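Local coordinates for tungsten-containing formylmethanofuran dehydrogenase 2 subunit C (Methanothermobacter wolfeii, PDB 5T5I), which is a subunit of the tungsten-containing formylmethanofuran dehydrogenase complex, which probably reduces carbon dioxide to formylmethanofuran in the first step of methanogenesis, at residues P12-N20 with N36-E44; P239-G247 with I257-I268. All blocks are in the same frame, centred on the assembly; numbering follows the deposited sequence.

Interaction 1. Residues P12-N20 with N36-E44; sequences PEVPLEAPN and NIQIMHGNE
Leu16 and Glu17 run antiparallel to Met40 and His41, and the hydrogen-bonded pair Glu17-Met40 closes with two backbone bonds, Met40 N to Glu17 O being the straighter at 168°. Beside it, Leu16 CA leans its hydrogen on Met40 O, 3.2 Å from carbon to oxygen. On the Leu16 face His41 does most of the work. With CG anti to the backbone N (chi1 179°), its imidazole extends along the 12-20 chain toward Pro12 and Val14. Val14 O sits at the ring's edge, in plane, 3.3 Å from His41 CD2. Pro12 CB comes obliquely to within 3.4 Å of His41 NE2, Leu16 CD2 rests on His41 CB, and a water in the ring plane joins His41 NE2 to Val14 N. Phe51 meets the same imidazole edge-to-face. The turn beyond, type II' from His41 to Glu44, makes 38-41 and 44-47 a beta hairpin; 16-17 pairs with the other side of 38-41 in that hairpin and in turn runs parallel to 76-77. Ile39 fills the next step along: its CG2 packs on Ala18 CB at 3.7 Å, while its CD1 meets Leu16 CD1. On the opposite face Glu17 and Met40 touch through their CB atoms; the Glu17 carboxylate continues away to Arg78 and to a basic side chain of another protein chain. At the far end Asn20 ND2 donates to Gln38 O (3.0 Å) in the carbonyl plane, and a second water links that oxygen to Asn20 N. Asn20 CB presses on Ile37 CG2 at 3.4 Å. A leucine in place of Asn20 would probably leave Gln38 O without its amide donor, relying on the water. At Gly42 the phi is positive, and Val14 CG1 packs against its CA at 3.7 Å, where a CB would collide.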
ATOM      1  N   PRO C  12     -29.442   6.571  47.514  1.00 32.71           N
ATOM      2  CA  PRO C  12     -29.296   8.006  47.208  1.00 32.29           C
ATOM      3  C   PRO C  12     -28.438   8.265  45.969  1.00 35.33           C
ATOM      4  O   PRO C  12     -27.644   7.401  45.584  1.00 34.71           O
ATOM      5  CB  PRO C  12     -28.611   8.556  48.467  1.00 33.46           C
ATOM      6  CG  PRO C  12     -27.816   7.409  48.987  1.00 37.96           C
ATOM      7  CD  PRO C  12     -28.545   6.150  48.612  1.00 34.14           C
ATOM      8  N   GLU C  13     -28.574   9.464  45.359  1.00 32.34           N
ATOM      9  CA  GLU C  13     -27.739   9.881  44.212  1.00 31.81           C
ATOM     10  C   GLU C  13     -26.293  10.172  44.640  1.00 32.96           C
ATOM     11  O   GLU C  13     -25.368   9.949  43.853  1.00 31.61           O
ATOM     12  CB  GLU C  13     -28.316  11.115  43.498  1.00 33.69           C
ATOM     13  CG  GLU C  13     -29.559  10.818  42.671  1.00 50.81           C
ATOM     14  CD  GLU C  13     -29.852  11.818  41.568  1.00 78.45           C
ATOM     15  OE1 GLU C  13     -29.345  12.962  41.631  1.00 82.77           O
ATOM     16  OE2 GLU C  13     -30.596  11.450  40.631  1.00 70.70           O
ATOM     17  N   VAL C  14     -26.099  10.707  45.865  1.00 28.86           N
ATOM     18  CA  VAL C  14     -24.775  10.909  46.447  1.00 27.73           C
ATOM     19  C   VAL C  14     -24.452   9.531  47.030  1.00 31.57           C
ATOM     20  O   VAL C  14     -25.214   9.081  47.882  1.00 31.58           O
ATOM     21  CB  VAL C  14     -24.765  12.000  47.539  1.00 31.66           C
ATOM     22  CG1 VAL C  14     -23.425  12.032  48.271  1.00 31.12           C
ATOM     23  CG2 VAL C  14     -25.079  13.359  46.937  1.00 31.63           C
ATOM     24  N   PRO C  15     -23.406   8.807  46.580  1.00 27.80           N
ATOM     25  CA  PRO C  15     -23.213   7.434  47.091  1.00 27.10           C
ATOM     26  C   PRO C  15     -22.965   7.280  48.590  1.00 28.57           C
ATOM     27  O   PRO C  15     -22.542   8.220  49.269  1.00 28.19           O
ATOM     28  CB  PRO C  15     -22.011   6.908  46.295  1.00 27.92           C
ATOM     29  CG  PRO C  15     -21.810   7.850  45.180  1.00 32.80           C
ATOM     30  CD  PRO C  15     -22.406   9.156  45.550  1.00 28.76           C
ATOM     31  N   LEU C  16     -23.240   6.073  49.087  1.00 24.24           N
ATOM     32  CA  LEU C  16     -22.956   5.672  50.456  1.00 24.85           C
ATOM     33  C   LEU C  16     -21.598   4.976  50.461  1.00 29.21           C
ATOM     34  O   LEU C  16     -21.232   4.334  49.471  1.00 26.81           O
ATOM     35  CB  LEU C  16     -24.002   4.651  50.961  1.00 25.48           C
ATOM     36  CG  LEU C  16     -25.472   5.086  50.975  1.00 29.73           C
ATOM     37  CD1 LEU C  16     -26.360   3.933  51.396  1.00 30.57           C
ATOM     38  CD2 LEU C  16     -25.683   6.266  51.901  1.00 29.59           C
ATOM     39  N   GLU C  17     -20.861   5.084  51.568  1.00 27.42           N
ATOM     40  CA  GLU C  17     -19.613   4.328  51.788  1.00 27.45           C
ATOM     41  C   GLU C  17     -19.901   3.518  53.039  1.00 30.89           C
ATOM     42  O   GLU C  17     -20.160   4.102  54.085  1.00 30.48           O
ATOM     43  CB  GLU C  17     -18.369   5.205  51.990  1.00 28.21           C
ATOM     44  CG  GLU C  17     -18.072   6.118  50.815  1.00 37.84           C
ATOM     45  CD  GLU C  17     -16.621   6.541  50.674  1.00 59.95           C
ATOM     46  OE1 GLU C  17     -16.347   7.431  49.836  1.00 58.30           O
ATOM     47  OE2 GLU C  17     -15.754   5.967  51.376  1.00 42.25           O
ATOM     48  N   ALA C  18     -19.910   2.189  52.926  1.00 27.30           N
ATOM     49  CA  ALA C  18     -20.290   1.326  54.039  1.00 27.87           C
ATOM     50  C   ALA C  18     -19.285   0.203  54.332  1.00 30.19           C
ATOM     51  O   ALA C  18     -19.655  -0.976  54.338  1.00 31.29           O
ATOM     52  CB  ALA C  18     -21.676   0.762  53.769  1.00 29.55           C
ATOM     53  N   PRO C  19     -18.029   0.558  54.686  1.00 25.96           N
ATOM     54  CA  PRO C  19     -17.050  -0.481  55.067  1.00 25.88           C
ATOM     55  C   PRO C  19     -17.447  -1.288  56.310  1.00 31.15           C
ATOM     56  O   PRO C  19     -16.965  -2.409  56.476  1.00 30.94           O
ATOM     57  CB  PRO C  19     -15.763   0.324  55.287  1.00 26.87           C
ATOM     58  CG  PRO C  19     -16.246   1.695  55.669  1.00 30.00           C
ATOM     59  CD  PRO C  19     -17.428   1.908  54.782  1.00 26.17           C
ATOM     60  N   ASN C  20     -18.352  -0.751  57.155  1.00 28.64           N
ATOM     61  CA  ASN C  20     -18.837  -1.471  58.340  1.00 29.78           C
ATOM     62  C   ASN C  20     -19.833  -2.591  57.997  1.00 33.62           C
ATOM     63  O   ASN C  20     -20.193  -3.353  58.893  1.00 33.98           O
ATOM     64  CB  ASN C  20     -19.420  -0.508  59.383  1.00 30.86           C
ATOM     65  CG  ASN C  20     -18.374   0.299  60.107  1.00 40.06           C
ATOM     66  OD1 ASN C  20     -17.247  -0.146  60.297  1.00 33.77           O
ATOM     67  ND2 ASN C  20     -18.754   1.449  60.643  1.00 34.26           N
ATOM     68  N   ASN C  36     -27.858   0.908  64.138  1.00 36.47           N
ATOM     69  CA  ASN C  36     -27.091   2.096  64.544  1.00 36.35           C
ATOM     70  C   ASN C  36     -25.651   2.125  64.012  1.00 38.05           C
ATOM     71  O   ASN C  36     -24.937   3.079  64.313  1.00 37.02           O
ATOM     72  CB  ASN C  36     -27.096   2.241  66.088  1.00 38.83           C
ATOM     73  CG  ASN C  36     -28.444   2.625  66.641  1.00 63.33           C
ATOM     74  OD1 ASN C  36     -29.220   3.335  66.001  1.00 54.10           O
ATOM     75  ND2 ASN C  36     -28.744   2.200  67.860  1.00 62.31           N
ATOM     76  N   ILE C  37     -25.223   1.120  63.211  1.00 33.87           N
ATOM     77  CA  ILE C  37     -23.878   1.104  62.631  1.00 33.38           C
ATOM     78  C   ILE C  37     -23.724   2.342  61.745  1.00 38.42           C
ATOM     79  O   ILE C  37     -24.612   2.644  60.944  1.00 37.76           O
ATOM     80  CB  ILE C  37     -23.601  -0.224  61.854  1.00 35.83           C
ATOM     81  CG1 ILE C  37     -23.349  -1.373  62.860  1.00 37.35           C
ATOM     82  CG2 ILE C  37     -22.408  -0.093  60.892  1.00 35.15           C
ATOM     83  CD1 ILE C  37     -23.336  -2.772  62.246  1.00 41.23           C
ATOM     84  N   GLN C  38     -22.602   3.052  61.887  1.00 35.43           N
ATOM     85  CA  GLN C  38     -22.370   4.254  61.101  1.00 34.11           C
ATOM     86  C   GLN C  38     -21.878   3.947  59.700  1.00 34.68           C
ATOM     87  O   GLN C  38     -21.051   3.054  59.502  1.00 34.34           O
ATOM     88  CB  GLN C  38     -21.372   5.185  61.801  1.00 35.83           C
ATOM     89  CG  GLN C  38     -21.938   5.781  63.094  1.00 43.62           C
ATOM     90  CD  GLN C  38     -20.991   6.766  63.741  1.00 63.60           C
ATOM     91  OE1 GLN C  38     -19.763   6.629  63.671  1.00 57.36           O
ATOM     92  NE2 GLN C  38     -21.537   7.775  64.408  1.00 59.44           N
ATOM     93  N   ILE C  39     -22.386   4.709  58.732  1.00 30.75           N
ATOM     94  CA  ILE C  39     -21.943   4.693  57.334  1.00 29.52           C
ATOM     95  C   ILE C  39     -21.838   6.158  56.859  1.00 33.41           C
ATOM     96  O   ILE C  39     -22.385   7.052  57.508  1.00 32.17           O
ATOM     97  CB  ILE C  39     -22.863   3.837  56.412  1.00 32.80           C
ATOM     98  CG1 ILE C  39     -24.284   4.434  56.285  1.00 33.45           C
ATOM     99  CG2 ILE C  39     -22.907   2.377  56.897  1.00 33.30           C
ATOM    100  CD1 ILE C  39     -25.153   3.766  55.247  1.00 40.41           C
ATOM    101  N   MET C  40     -21.150   6.405  55.734  1.00 30.60           N
ATOM    102  CA  MET C  40     -21.044   7.766  55.187  1.00 32.17           C
ATOM    103  C   MET C  40     -22.054   7.952  54.066  1.00 32.95           C
ATOM    104  O   MET C  40     -22.260   7.038  53.271  1.00 30.58           O
ATOM    105  CB  MET C  40     -19.647   8.054  54.585  1.00 35.56           C
ATOM    106  CG  MET C  40     -18.497   7.972  55.551  1.00 41.82           C
ATOM    107  SD  MET C  40     -18.572   9.142  56.919  1.00 49.53           S
ATOM    108  CE  MET C  40     -18.586  10.777  56.020  1.00 46.25           C
ATOM    109  N   HIS C  41     -22.672   9.138  54.011  1.00 27.92           N
ATOM    110  CA  HIS C  41     -23.541   9.589  52.926  1.00 27.54           C
ATOM    111  C   HIS C  41     -22.913  10.930  52.506  1.00 31.62           C
ATOM    112  O   HIS C  41     -23.267  11.993  53.034  1.00 30.78           O
ATOM    113  CB  HIS C  41     -24.999   9.763  53.381  1.00 28.86           C
ATOM    114  CG  HIS C  41     -25.906  10.253  52.296  1.00 32.37           C
ATOM    115  ND1 HIS C  41     -27.033  11.003  52.581  1.00 34.83           N
ATOM    116  CD2 HIS C  41     -25.816  10.099  50.954  1.00 33.53           C
ATOM    117  CE1 HIS C  41     -27.588  11.287  51.414  1.00 34.17           C
ATOM    118  NE2 HIS C  41     -26.886  10.764  50.402  1.00 33.62           N
ATOM    119  N   GLY C  42     -21.910  10.850  51.643  1.00 29.39           N
ATOM    120  CA  GLY C  42     -21.158  12.028  51.225  1.00 28.60           C
ATOM    121  C   GLY C  42     -20.369  12.595  52.392  1.00 31.49           C
ATOM    122  O   GLY C  42     -19.673  11.850  53.084  1.00 30.78           O
ATOM    123  N   ASN C  43     -20.557  13.885  52.696  1.00 28.86           N
ATOM    124  CA  ASN C  43     -19.849  14.543  53.805  1.00 28.80           C
ATOM    125  C   ASN C  43     -20.601  14.488  55.167  1.00 33.79           C
ATOM    126  O   ASN C  43     -20.270  15.258  56.078  1.00 31.27           O
ATOM    127  CB  ASN C  43     -19.479  15.987  53.422  1.00 29.93           C
ATOM    128  CG  ASN C  43     -20.633  16.912  53.157  1.00 38.36           C
ATOM    129  OD1 ASN C  43     -21.790  16.606  53.450  1.00 30.26           O
ATOM    130  ND2 ASN C  43     -20.352  18.026  52.504  1.00 29.67           N
ATOM    131  N   GLU C  44     -21.601  13.602  55.305  1.00 33.10           N
ATOM    132  CA  GLU C  44     -22.351  13.401  56.550  1.00 35.11           C
ATOM    133  C   GLU C  44     -22.255  11.946  56.989  1.00 37.47           C
ATOM    134  O   GLU C  44     -22.259  11.049  56.144  1.00 35.38           O
ATOM    135  CB  GLU C  44     -23.842  13.716  56.361  1.00 37.36           C
ATOM    136  CG  GLU C  44     -24.159  15.196  56.241  1.00 55.13           C
ATOM    137  CD  GLU C  44     -25.645  15.507  56.161  1.00 86.02           C
ATOM    138  OE1 GLU C  44     -26.467  14.565  56.253  1.00 79.69           O
ATOM    139  OE2 GLU C  44     -25.985  16.702  55.998  1.00 84.93           O
TER
HETATM  140  O   HOH W   1     -28.255  11.955  47.920  1.00 35.71           O
HETATM  141  O   HOH W   2     -19.310   2.149  57.460  1.00 29.70           O

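Interaction 2. Residues P239-G247 with I257-I268; sequences PGAFYKFEG and IVYAAVGCNGHI
Tyr243 has CG anti to its carbonyl carbon (chi1 -70°), which lays the ring beneath Val262; there Val262 CG1 stands 3.8 Å from the ring centroid and 2° off its normal, a CH-pi contact over the face. Val262 CG2 turns to Ala241 CB at 3.7 Å. In Lys244, CG anti to the backbone N (chi1 -174°) and an extended chain run it alongside Tyr259, CG 3.6 Å from Tyr259 CE1. Glu228 hydrogen-bonds Tyr259 OH and pairs at long, weak range with Lys244 NZ. On the Tyr243 face, Phe245 offers its ring edge to Val258 O, and its CZ reaches Ile268 CG2 at 3.8 Å. These strands, 241-247 and 256-261, form an antiparallel beta hairpin at the end of a run of parallel strands consistent with a beta-helix. Its paired backbones exchange four hydrogen bonds, and Val262 N adds a fifth to Ala241 O. Asn265 ND2 to Ala261 O (2.9 Å) ties the following turn to the strand, while its OD1 takes Met215 N. A water bridges Tyr243 OH and Val262 O, so apolar packing carries the ring while the hydroxyl, at its rim, is satisfied through solvent.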
ATOM      1  N   PRO C 239      -6.936 -27.847  29.083  1.00 34.35           N
ATOM      2  CA  PRO C 239      -6.693 -28.702  27.904  1.00 35.08           C
ATOM      3  C   PRO C 239      -6.512 -27.915  26.608  1.00 36.29           C
ATOM      4  O   PRO C 239      -7.056 -26.823  26.464  1.00 34.35           O
ATOM      5  CB  PRO C 239      -7.941 -29.579  27.847  1.00 37.88           C
ATOM      6  CG  PRO C 239      -9.009 -28.717  28.422  1.00 42.33           C
ATOM      7  CD  PRO C 239      -8.342 -27.927  29.519  1.00 36.77           C
ATOM      8  N   GLY C 240      -5.759 -28.488  25.679  1.00 33.25           N
ATOM      9  CA  GLY C 240      -5.511 -27.871  24.386  1.00 32.70           C
ATOM     10  C   GLY C 240      -4.120 -27.304  24.235  1.00 34.28           C
ATOM     11  O   GLY C 240      -3.319 -27.343  25.165  1.00 34.57           O
ATOM     12  N   ALA C 241      -3.849 -26.747  23.052  1.00 29.37           N
ATOM     13  CA  ALA C 241      -2.553 -26.174  22.715  1.00 28.05           C
ATOM     14  C   ALA C 241      -2.525 -24.667  22.947  1.00 29.29           C
ATOM     15  O   ALA C 241      -3.490 -23.962  22.629  1.00 27.97           O
ATOM     16  CB  ALA C 241      -2.189 -26.505  21.266  1.00 29.35           C
ATOM     17  N   PHE C 242      -1.392 -24.175  23.474  1.00 23.92           N
ATOM     18  CA  PHE C 242      -1.163 -22.752  23.744  1.00 23.39           C
ATOM     19  C   PHE C 242       0.202 -22.291  23.243  1.00 26.57           C
ATOM     20  O   PHE C 242       1.201 -22.968  23.502  1.00 25.62           O
ATOM     21  CB  PHE C 242      -1.218 -22.486  25.258  1.00 24.97           C
ATOM     22  CG  PHE C 242      -2.565 -22.728  25.895  1.00 26.53           C
ATOM     23  CD1 PHE C 242      -2.942 -24.002  26.302  1.00 30.35           C
ATOM     24  CD2 PHE C 242      -3.475 -21.688  26.052  1.00 26.93           C
ATOM     25  CE1 PHE C 242      -4.200 -24.230  26.871  1.00 31.57           C
ATOM     26  CE2 PHE C 242      -4.733 -21.918  26.614  1.00 29.33           C
ATOM     27  CZ  PHE C 242      -5.085 -23.183  27.025  1.00 29.36           C
ATOM     28  N   TYR C 243       0.251 -21.113  22.583  1.00 24.11           N
ATOM     29  CA  TYR C 243       1.509 -20.443  22.237  1.00 23.98           C
ATOM     30  C   TYR C 243       2.029 -19.909  23.570  1.00 26.75           C
ATOM     31  O   TYR C 243       1.237 -19.364  24.343  1.00 25.69           O
ATOM     32  CB  TYR C 243       1.293 -19.257  21.294  1.00 24.66           C
ATOM     33  CG  TYR C 243       0.876 -19.648  19.900  1.00 25.28           C
ATOM     34  CD1 TYR C 243       1.701 -20.432  19.098  1.00 26.85           C
ATOM     35  CD2 TYR C 243      -0.303 -19.163  19.344  1.00 26.48           C
ATOM     36  CE1 TYR C 243       1.332 -20.779  17.802  1.00 29.74           C
ATOM     37  CE2 TYR C 243      -0.680 -19.499  18.045  1.00 28.69           C
ATOM     38  CZ  TYR C 243       0.138 -20.311  17.278  1.00 35.57           C
ATOM     39  OH  TYR C 243      -0.211 -20.635  15.992  1.00 37.58           O
ATOM     40  N   LYS C 244       3.318 -20.125  23.869  1.00 21.32           N
ATOM     41  CA  LYS C 244       3.946 -19.727  25.128  1.00 20.51           C
ATOM     42  C   LYS C 244       4.932 -18.587  24.866  1.00 24.57           C
ATOM     43  O   LYS C 244       5.763 -18.672  23.957  1.00 23.93           O
ATOM     44  CB  LYS C 244       4.673 -20.931  25.758  1.00 23.10           C
ATOM     45  CG  LYS C 244       5.242 -20.663  27.139  1.00 27.10           C
ATOM     46  CD  LYS C 244       5.976 -21.889  27.665  1.00 28.86           C
ATOM     47  CE  LYS C 244       6.471 -21.719  29.077  1.00 32.30           C
ATOM     48  NZ  LYS C 244       7.118 -22.962  29.582  1.00 42.96           N
ATOM     49  N   PHE C 245       4.842 -17.539  25.677  1.00 22.85           N
ATOM     50  CA  PHE C 245       5.700 -16.351  25.582  1.00 22.18           C
ATOM     51  C   PHE C 245       6.275 -16.001  26.940  1.00 24.78           C
ATOM     52  O   PHE C 245       5.568 -16.134  27.941  1.00 24.16           O
ATOM     53  CB  PHE C 245       4.875 -15.148  25.094  1.00 23.74           C
ATOM     54  CG  PHE C 245       4.278 -15.299  23.721  1.00 25.19           C
ATOM     55  CD1 PHE C 245       4.973 -14.878  22.593  1.00 28.51           C
ATOM     56  CD2 PHE C 245       2.989 -15.793  23.557  1.00 27.82           C
ATOM     57  CE1 PHE C 245       4.397 -14.968  21.324  1.00 28.97           C
ATOM     58  CE2 PHE C 245       2.424 -15.910  22.290  1.00 30.30           C
ATOM     59  CZ  PHE C 245       3.132 -15.499  21.180  1.00 28.64           C
ATOM     60  N   GLU C 246       7.523 -15.512  26.976  1.00 22.40           N
ATOM     61  CA  GLU C 246       8.185 -15.053  28.199  1.00 21.12           C
ATOM     62  C   GLU C 246       8.490 -13.560  28.106  1.00 24.87           C
ATOM     63  O   GLU C 246       8.975 -13.075  27.077  1.00 23.81           O
ATOM     64  CB  GLU C 246       9.480 -15.833  28.455  1.00 23.28           C
ATOM     65  CG  GLU C 246      10.086 -15.563  29.829  1.00 31.03           C
ATOM     66  CD  GLU C 246      11.474 -16.144  29.995  1.00 57.23           C
ATOM     67  OE1 GLU C 246      12.349 -15.843  29.150  1.00 51.63           O
ATOM     68  OE2 GLU C 246      11.690 -16.884  30.982  1.00 51.57           O
ATOM     69  N   GLY C 247       8.222 -12.842  29.190  1.00 21.04           N
ATOM     70  CA  GLY C 247       8.485 -11.406  29.213  1.00 20.35           C
ATOM     71  C   GLY C 247       8.020 -10.739  30.485  1.00 25.22           C
ATOM     72  O   GLY C 247       7.833 -11.424  31.497  1.00 25.72           O
ATOM     73  N   ILE C 257       5.056 -15.252  32.214  1.00 23.69           N
ATOM     74  CA  ILE C 257       4.633 -16.161  31.135  1.00 23.03           C
ATOM     75  C   ILE C 257       3.231 -15.783  30.664  1.00 25.42           C
ATOM     76  O   ILE C 257       2.333 -15.590  31.490  1.00 23.74           O
ATOM     77  CB  ILE C 257       4.689 -17.660  31.580  1.00 25.66           C
ATOM     78  CG1 ILE C 257       6.130 -18.121  31.906  1.00 25.57           C
ATOM     79  CG2 ILE C 257       4.067 -18.590  30.538  1.00 26.80           C
ATOM     80  CD1 ILE C 257       7.135 -18.153  30.706  1.00 30.09           C
ATOM     81  N   VAL C 258       3.046 -15.695  29.337  1.00 23.04           N
ATOM     82  CA  VAL C 258       1.734 -15.487  28.722  1.00 23.73           C
ATOM     83  C   VAL C 258       1.443 -16.726  27.847  1.00 26.20           C
ATOM     84  O   VAL C 258       2.240 -17.041  26.953  1.00 25.60           O
ATOM     85  CB  VAL C 258       1.635 -14.175  27.893  1.00 27.14           C
ATOM     86  CG1 VAL C 258       0.306 -14.098  27.131  1.00 27.14           C
ATOM     87  CG2 VAL C 258       1.794 -12.952  28.788  1.00 26.35           C
ATOM     88  N   TYR C 259       0.311 -17.407  28.104  1.00 22.82           N
ATOM     89  CA  TYR C 259      -0.175 -18.538  27.294  1.00 22.77           C
ATOM     90  C   TYR C 259      -1.374 -18.019  26.477  1.00 26.70           C
ATOM     91  O   TYR C 259      -2.257 -17.374  27.039  1.00 25.74           O
ATOM     92  CB  TYR C 259      -0.631 -19.727  28.161  1.00 22.39           C
ATOM     93  CG  TYR C 259       0.496 -20.514  28.788  1.00 23.00           C
ATOM     94  CD1 TYR C 259       1.269 -21.383  28.030  1.00 24.56           C
ATOM     95  CD2 TYR C 259       0.723 -20.471  30.159  1.00 23.76           C
ATOM     96  CE1 TYR C 259       2.276 -22.154  28.611  1.00 24.42           C
ATOM     97  CE2 TYR C 259       1.691 -21.279  30.760  1.00 25.26           C
ATOM     98  CZ  TYR C 259       2.482 -22.102  29.979  1.00 29.03           C
ATOM     99  OH  TYR C 259       3.441 -22.884  30.582  1.00 29.80           O
ATOM    100  N   ALA C 260      -1.389 -18.262  25.169  1.00 23.61           N
ATOM    101  CA  ALA C 260      -2.491 -17.826  24.309  1.00 23.15           C
ATOM    102  C   ALA C 260      -2.929 -19.008  23.423  1.00 27.33           C
ATOM    103  O   ALA C 260      -2.090 -19.590  22.721  1.00 26.30           O
ATOM    104  CB  ALA C 260      -2.060 -16.641  23.454  1.00 23.31           C
ATOM    105  N   ALA C 261      -4.228 -19.373  23.477  1.00 25.63           N
ATOM    106  CA  ALA C 261      -4.813 -20.505  22.714  1.00 26.73           C
ATOM    107  C   ALA C 261      -4.450 -20.447  21.227  1.00 30.47           C
ATOM    108  O   ALA C 261      -4.640 -19.402  20.585  1.00 27.94           O
ATOM    109  CB  ALA C 261      -6.321 -20.529  22.871  1.00 27.66           C
ATOM    110  N   VAL C 262      -3.903 -21.557  20.691  1.00 28.82           N
ATOM    111  CA  VAL C 262      -3.409 -21.567  19.308  1.00 30.32           C
ATOM    112  C   VAL C 262      -4.491 -21.264  18.247  1.00 36.20           C
ATOM    113  O   VAL C 262      -4.185 -20.590  17.262  1.00 35.67           O
ATOM    114  CB  VAL C 262      -2.622 -22.851  18.909  1.00 35.28           C
ATOM    115  CG1 VAL C 262      -1.397 -23.073  19.808  1.00 34.74           C
ATOM    116  CG2 VAL C 262      -3.516 -24.086  18.839  1.00 36.26           C
ATOM    117  N   GLY C 263      -5.693 -21.801  18.440  1.00 34.87           N
ATOM    118  CA  GLY C 263      -6.810 -21.670  17.512  1.00 37.24           C
ATOM    119  C   GLY C 263      -7.165 -20.269  17.052  1.00 44.60           C
ATOM    120  O   GLY C 263      -7.524 -20.085  15.885  1.00 44.59           O
ATOM    121  N   CYS C 264      -7.055 -19.270  17.937  1.00 42.51           N
ATOM    122  CA  CYS C 264      -7.433 -17.896  17.573  1.00 44.46           C
ATOM    123  C   CYS C 264      -6.309 -16.866  17.745  1.00 43.44           C
ATOM    124  O   CYS C 264      -6.597 -15.673  17.686  1.00 43.20           O
ATOM    125  CB  CYS C 264      -8.694 -17.490  18.333  1.00 46.87           C
ATOM    126  SG  CYS C 264      -8.772 -18.124  20.026  1.00 51.76           S
ATOM    127  N   ASN C 265      -5.028 -17.301  17.877  1.00 36.40           N
ATOM    128  CA  ASN C 265      -3.896 -16.376  18.050  1.00 33.37           C
ATOM    129  C   ASN C 265      -2.722 -16.623  17.092  1.00 34.77           C
ATOM    130  O   ASN C 265      -1.594 -16.225  17.391  1.00 31.93           O
ATOM    131  CB  ASN C 265      -3.431 -16.402  19.506  1.00 28.31           C
ATOM    132  CG  ASN C 265      -4.468 -15.802  20.417  1.00 37.84           C
ATOM    133  OD1 ASN C 265      -4.737 -14.596  20.364  1.00 32.41           O
ATOM    134  ND2 ASN C 265      -5.130 -16.622  21.210  1.00 25.74           N
ATOM    135  N   GLY C 266      -2.995 -17.187  15.918  1.00 31.77           N
ATOM    136  CA  GLY C 266      -1.971 -17.415  14.902  1.00 32.52           C
ATOM    137  C   GLY C 266      -1.289 -16.132  14.458  1.00 36.51           C
ATOM    138  O   GLY C 266      -0.095 -16.142  14.167  1.00 36.32           O
ATOM    139  N   HIS C 267      -2.032 -15.012  14.449  1.00 32.30           N
ATOM    140  CA  HIS C 267      -1.505 -13.693  14.082  1.00 32.60           C
ATOM    141  C   HIS C 267      -0.527 -13.104  15.137  1.00 37.87           C
ATOM    142  O   HIS C 267       0.238 -12.203  14.797  1.00 37.62           O
ATOM    143  CB  HIS C 267      -2.669 -12.719  13.826  1.00 33.19           C
ATOM    144  CG  HIS C 267      -3.459 -12.414  15.058  1.00 35.46           C
ATOM    145  ND1 HIS C 267      -4.272 -13.373  15.639  1.00 36.95           N
ATOM    146  CD2 HIS C 267      -3.495 -11.293  15.813  1.00 35.35           C
ATOM    147  CE1 HIS C 267      -4.772 -12.806  16.726  1.00 35.05           C
ATOM    148  NE2 HIS C 267      -4.342 -11.551  16.865  1.00 34.71           N
ATOM    149  N   ILE C 268      -0.575 -13.592  16.403  1.00 34.63           N
ATOM    150  CA  ILE C 268       0.288 -13.163  17.522  1.00 35.71           C
ATOM    151  C   ILE C 268       1.634 -13.903  17.503  1.00 42.91           C
ATOM    152  O   ILE C 268       2.627 -13.344  17.981  1.00 42.06           O
ATOM    153  CB  ILE C 268      -0.466 -13.376  18.887  1.00 38.99           C
ATOM    154  CG1 ILE C 268      -1.770 -12.556  18.945  1.00 38.92           C
ATOM    155  CG2 ILE C 268       0.402 -13.076  20.105  1.00 40.68           C
ATOM    156  CD1 ILE C 268      -1.630 -11.051  18.642  1.00 41.03           C
TER
HETATM  157  O   HOH W   3      -2.734 -21.140  15.051  1.00 43.30           O

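Interactions 1 and 2 hold different elements, on opposite sides of the chain's centre, with their own centres 46 Å apart. Both pair antiparallel strands, but interaction 1 pairs the two inner strands, 16-17 and 38-41, of a small four-stranded sheet in the N-terminal part, whereas interaction 2 is a hairpin continuing the strand array at the C-terminal end. The first is mostly buried, with a histidine ring, prolines, short aliphatic contacts and waters around only two cross-strand backbone bonds. The second is partly buried, has a longer run of backbone bonds, and depends on aromatic rings. Other chains border both: basic side chains of another protein's chain pair with Glu13 and Glu17 at interaction 1, while fwdF packs on Ala241 and Val262 of interaction 2.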